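Local coordinates for protein arginase (Thermus thermophilus, PDB 2EF5) that probably hydrolyses L-arginine to urea and L-ornithine, the arginase reaction of the urea cycle, using two manganese ions per subunit, at residues A[159-168]-A[178-188]. Numbering follows the deposited sequence.
Sequences PKDVVLVGVR and LKEAGVRVYTM
Val163, Leu164 and Val165 pair in parallel with Arg184, Val185 and Tyr186, the two strands of a beta-alpha-beta unit whose linking helix 172-181 ends in a Schellman motif at Gly182. In the parallel sheet of the arginase fold, strand 184-187 is the outermost strand at this end within the chain. Leu164 turns both its N-H and its C=O to the neighbouring strand: its N donates to Arg184 O at 3.0 Å, nearly straight, and its O accepts from Tyr186 N at 2.8 Å. One step earlier a water accepts from Arg184 N and lies within donating distance of Val162 O and Pro159 O.

Tyr186 can be followed outward. Its CB lies 3.4 Å from Leu164 O; chi1 of -72° sets CG beside its own backbone N, and Val163 CG1 abuts the ring edge in plane, touching Tyr186 CD2 at 3.6 Å and CE2 just beyond. At the tip, Tyr186 OH accepts from Arg184 NH1 at 3.0 Å and also bonds Glu202, tying the strand to helix 196-206. A leucine here would probably leave Arg184 NH1 and Glu202 without their shared hydroxyl and open a gap beside Val163.

Leu164 points to the opposite face, where its CD1 meets Leu178 CD2 and Val185 CG2, joining the strand pair to the helix. Past the corner at Gly166, Val167 O accepts a hydrogen bond from Met188 N, at the start of helix 188-194, and Met188 also touches a bound guanidine. Arg168 folds back alongside Met188, and its NH2 donates in the carbonyl plane to a lone pair of Gly166 O, 3.3 Å away, while also bonding Val220 O.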
loop_
_atom_site.group_PDB
_atom_site.type_symbol
_atom_site.label_atom_id
_atom_site.label_comp_id
_atom_site.label_asym_id
_atom_site.label_seq_id
_atom_site.Cartn_x
_atom_site.Cartn_y
_atom_site.Cartn_z
ATOM N N PRO A 159 5.412 13.668 -25.346
ATOM C CA PRO A 159 4.467 13.096 -24.381
ATOM C C PRO A 159 4.512 13.782 -23.021
ATOM O O PRO A 159 3.511 13.830 -22.306
ATOM C CB PRO A 159 4.905 11.633 -24.297
ATOM C CG PRO A 159 5.424 11.362 -25.669
ATOM C CD PRO A 159 6.227 12.611 -25.972
ATOM N N LYS A 160 5.676 14.315 -22.665
ATOM C CA LYS A 160 5.840 14.976 -21.381
ATOM C C LYS A 160 5.237 16.372 -21.337
ATOM O O LYS A 160 5.131 16.967 -20.264
ATOM C CB LYS A 160 7.326 15.022 -20.999
ATOM C CG LYS A 160 7.926 13.628 -20.796
ATOM C CD LYS A 160 9.354 13.681 -20.263
ATOM C CE LYS A 160 9.864 12.280 -19.947
ATOM N NZ LYS A 160 11.239 12.298 -19.365
ATOM N N ASP A 161 4.845 16.896 -22.495
ATOM C CA ASP A 161 4.233 18.216 -22.553
ATOM C C ASP A 161 2.737 18.061 -22.821
ATOM O O ASP A 161 2.086 18.971 -23.336
ATOM C CB ASP A 161 4.876 19.072 -23.646
ATOM C CG ASP A 161 6.354 19.321 -23.401
ATOM O OD1 ASP A 161 6.727 19.552 -22.234
ATOM O OD2 ASP A 161 7.140 19.304 -24.374
ATOM N N VAL A 162 2.202 16.896 -22.462
ATOM C CA VAL A 162 0.784 16.600 -22.648
ATOM C C VAL A 162 0.115 16.311 -21.307
ATOM O O VAL A 162 0.685 15.648 -20.447
ATOM C CB VAL A 162 0.568 15.365 -23.560
ATOM C CG1 VAL A 162 -0.925 14.979 -23.585
ATOM C CG2 VAL A 162 1.060 15.661 -24.977
ATOM N N VAL A 163 -1.094 16.826 -21.127
ATOM C CA VAL A 163 -1.851 16.584 -19.903
ATOM C C VAL A 163 -3.289 16.290 -20.304
ATOM O O VAL A 163 -3.885 17.040 -21.071
ATOM C CB VAL A 163 -1.842 17.810 -18.941
ATOM C CG1 VAL A 163 -2.635 17.483 -17.688
ATOM C CG2 VAL A 163 -0.410 18.184 -18.553
ATOM N N LEU A 164 -3.820 15.178 -19.803
ATOM C CA LEU A 164 -5.189 14.767 -20.076
ATOM C C LEU A 164 -6.017 15.131 -18.849
ATOM O O LEU A 164 -5.585 14.890 -17.721
ATOM C CB LEU A 164 -5.256 13.256 -20.305
ATOM C CG LEU A 164 -4.858 12.716 -21.680
ATOM C CD1 LEU A 164 -4.602 11.208 -21.620
ATOM C CD2 LEU A 164 -5.985 13.022 -22.661
ATOM N N VAL A 165 -7.200 15.698 -19.068
ATOM C CA VAL A 165 -8.069 16.089 -17.964
ATOM C C VAL A 165 -9.500 15.636 -18.210
ATOM O O VAL A 165 -10.063 15.898 -19.274
ATOM C CB VAL A 165 -8.078 17.636 -17.771
ATOM C CG1 VAL A 165 -8.947 18.015 -16.566
ATOM C CG2 VAL A 165 -6.654 18.161 -17.595
ATOM N N GLY A 166 -10.075 14.956 -17.222
ATOM C CA GLY A 166 -11.451 14.498 -17.318
ATOM C C GLY A 166 -11.658 13.088 -17.835
ATOM O O GLY A 166 -12.795 12.663 -18.013
ATOM N N VAL A 167 -10.571 12.355 -18.062
ATOM C CA VAL A 167 -10.672 11.001 -18.592
ATOM C C VAL A 167 -11.444 10.046 -17.689
ATOM O O VAL A 167 -11.249 10.032 -16.473
ATOM C CB VAL A 167 -9.264 10.419 -18.875
ATOM C CG1 VAL A 167 -9.369 8.974 -19.291
ATOM C CG2 VAL A 167 -8.590 11.229 -19.968
ATOM N N ARG A 168 -12.321 9.245 -18.286
ATOM C CA ARG A 168 -13.101 8.288 -17.513
ATOM C C ARG A 168 -13.328 6.981 -18.266
ATOM O O ARG A 168 -14.102 6.134 -17.828
ATOM C CB ARG A 168 -14.444 8.912 -17.117
ATOM C CG ARG A 168 -15.465 8.988 -18.232
ATOM C CD ARG A 168 -16.567 9.993 -17.917
ATOM N NE ARG A 168 -16.007 11.330 -17.958
ATOM C CZ ARG A 168 -16.547 12.361 -18.593
ATOM N NH1 ARG A 168 -17.693 12.235 -19.252
ATOM N NH2 ARG A 168 -15.911 13.519 -18.588
ATOM N N LEU A 178 0.088 5.078 -22.390
ATOM C CA LEU A 178 0.121 6.298 -21.591
ATOM C C LEU A 178 1.187 6.191 -20.496
ATOM O O LEU A 178 1.984 7.112 -20.299
ATOM C CB LEU A 178 -1.255 6.562 -20.969
ATOM C CG LEU A 178 -2.337 7.049 -21.939
ATOM C CD1 LEU A 178 -3.708 6.924 -21.301
ATOM C CD2 LEU A 178 -2.052 8.496 -22.335
ATOM N N LYS A 179 1.217 5.068 -19.786
ATOM C CA LYS A 179 2.217 4.903 -18.735
ATOM C C LYS A 179 3.626 4.844 -19.320
ATOM O O LYS A 179 4.544 5.485 -18.809
ATOM C CB LYS A 179 1.927 3.650 -17.909
ATOM C CG LYS A 179 0.741 3.826 -16.980
ATOM C CD LYS A 179 0.749 2.807 -15.854
ATOM C CE LYS A 179 -0.200 3.234 -14.741
ATOM N NZ LYS A 179 0.183 4.564 -14.173
ATOM N N GLU A 180 3.788 4.081 -20.396
ATOM C CA GLU A 180 5.082 3.963 -21.057
ATOM C C GLU A 180 5.582 5.336 -21.487
ATOM O O GLU A 180 6.745 5.682 -21.269
ATOM C CB GLU A 180 4.969 3.072 -22.298
ATOM C CG GLU A 180 5.201 1.587 -22.059
ATOM C CD GLU A 180 4.991 0.753 -23.320
ATOM O OE1 GLU A 180 5.432 1.191 -24.405
ATOM O OE2 GLU A 180 4.393 -0.338 -23.222
ATOM N N ALA A 181 4.694 6.113 -22.100
ATOM C CA ALA A 181 5.037 7.442 -22.594
ATOM C C ALA A 181 5.204 8.486 -21.491
ATOM O O ALA A 181 5.788 9.541 -21.721
ATOM C CB ALA A 181 3.983 7.908 -23.596
ATOM N N GLY A 182 4.688 8.200 -20.300
ATOM C CA GLY A 182 4.818 9.148 -19.205
ATOM C C GLY A 182 3.898 10.358 -19.306
ATOM O O GLY A 182 4.257 11.461 -18.886
ATOM N N VAL A 183 2.712 10.157 -19.868
ATOM C CA VAL A 183 1.746 11.238 -20.008
ATOM C C VAL A 183 1.041 11.490 -18.673
ATOM O O VAL A 183 0.608 10.550 -18.006
ATOM C CB VAL A 183 0.686 10.896 -21.086
ATOM C CG1 VAL A 183 -0.414 11.956 -21.099
ATOM C CG2 VAL A 183 1.352 10.806 -22.457
ATOM N N ARG A 184 0.948 12.756 -18.278
ATOM C CA ARG A 184 0.272 13.117 -17.032
ATOM C C ARG A 184 -1.230 12.996 -17.290
ATOM O O ARG A 184 -1.773 13.672 -18.170
ATOM C CB ARG A 184 0.622 14.552 -16.634
ATOM C CG ARG A 184 -0.152 15.087 -15.427
ATOM C CD ARG A 184 0.165 14.312 -14.160
ATOM N NE ARG A 184 1.568 14.438 -13.780
ATOM C CZ ARG A 184 2.106 15.517 -13.221
ATOM N NH1 ARG A 184 1.355 16.583 -12.964
ATOM N NH2 ARG A 184 3.400 15.532 -12.924
ATOM N N VAL A 185 -1.896 12.134 -16.528
ATOM C CA VAL A 185 -3.327 11.908 -16.704
ATOM C C VAL A 185 -4.165 12.209 -15.460
ATOM O O VAL A 185 -3.895 11.695 -14.373
ATOM C CB VAL A 185 -3.599 10.448 -17.104
ATOM C CG1 VAL A 185 -5.084 10.241 -17.367
ATOM C CG2 VAL A 185 -2.779 10.090 -18.339
ATOM N N TYR A 186 -5.180 13.048 -15.628
ATOM C CA TYR A 186 -6.082 13.379 -14.536
ATOM C C TYR A 186 -7.451 12.781 -14.869
ATOM O O TYR A 186 -8.233 13.368 -15.615
ATOM C CB TYR A 186 -6.185 14.899 -14.366
ATOM C CG TYR A 186 -4.941 15.543 -13.784
ATOM C CD1 TYR A 186 -4.624 15.399 -12.428
ATOM C CD2 TYR A 186 -4.063 16.275 -14.590
ATOM C CE1 TYR A 186 -3.465 15.964 -11.890
ATOM C CE2 TYR A 186 -2.896 16.841 -14.058
ATOM C CZ TYR A 186 -2.606 16.678 -12.708
ATOM O OH TYR A 186 -1.444 17.199 -12.182
ATOM N N THR A 187 -7.734 11.596 -14.341
ATOM C CA THR A 187 -9.020 10.962 -14.598
ATOM C C THR A 187 -10.038 11.608 -13.666
ATOM O O THR A 187 -9.670 12.398 -12.792
ATOM C CB THR A 187 -8.992 9.449 -14.281
ATOM O OG1 THR A 187 -8.862 9.265 -12.865
ATOM C CG2 THR A 187 -7.826 8.766 -14.986
ATOM N N MET A 188 -11.312 11.270 -13.838
ATOM C CA MET A 188 -12.342 11.826 -12.972
ATOM C C MET A 188 -12.081 11.442 -11.516
ATOM O O MET A 188 -12.574 12.100 -10.597
ATOM C CB MET A 188 -13.726 11.342 -13.399
ATOM C CG MET A 188 -14.210 11.931 -14.717
ATOM S SD MET A 188 -14.160 13.730 -14.742
ATOM C CE MET A 188 -15.240 14.134 -13.338
HETATM O O HOH W 1 2.914 14.595 -19.353
#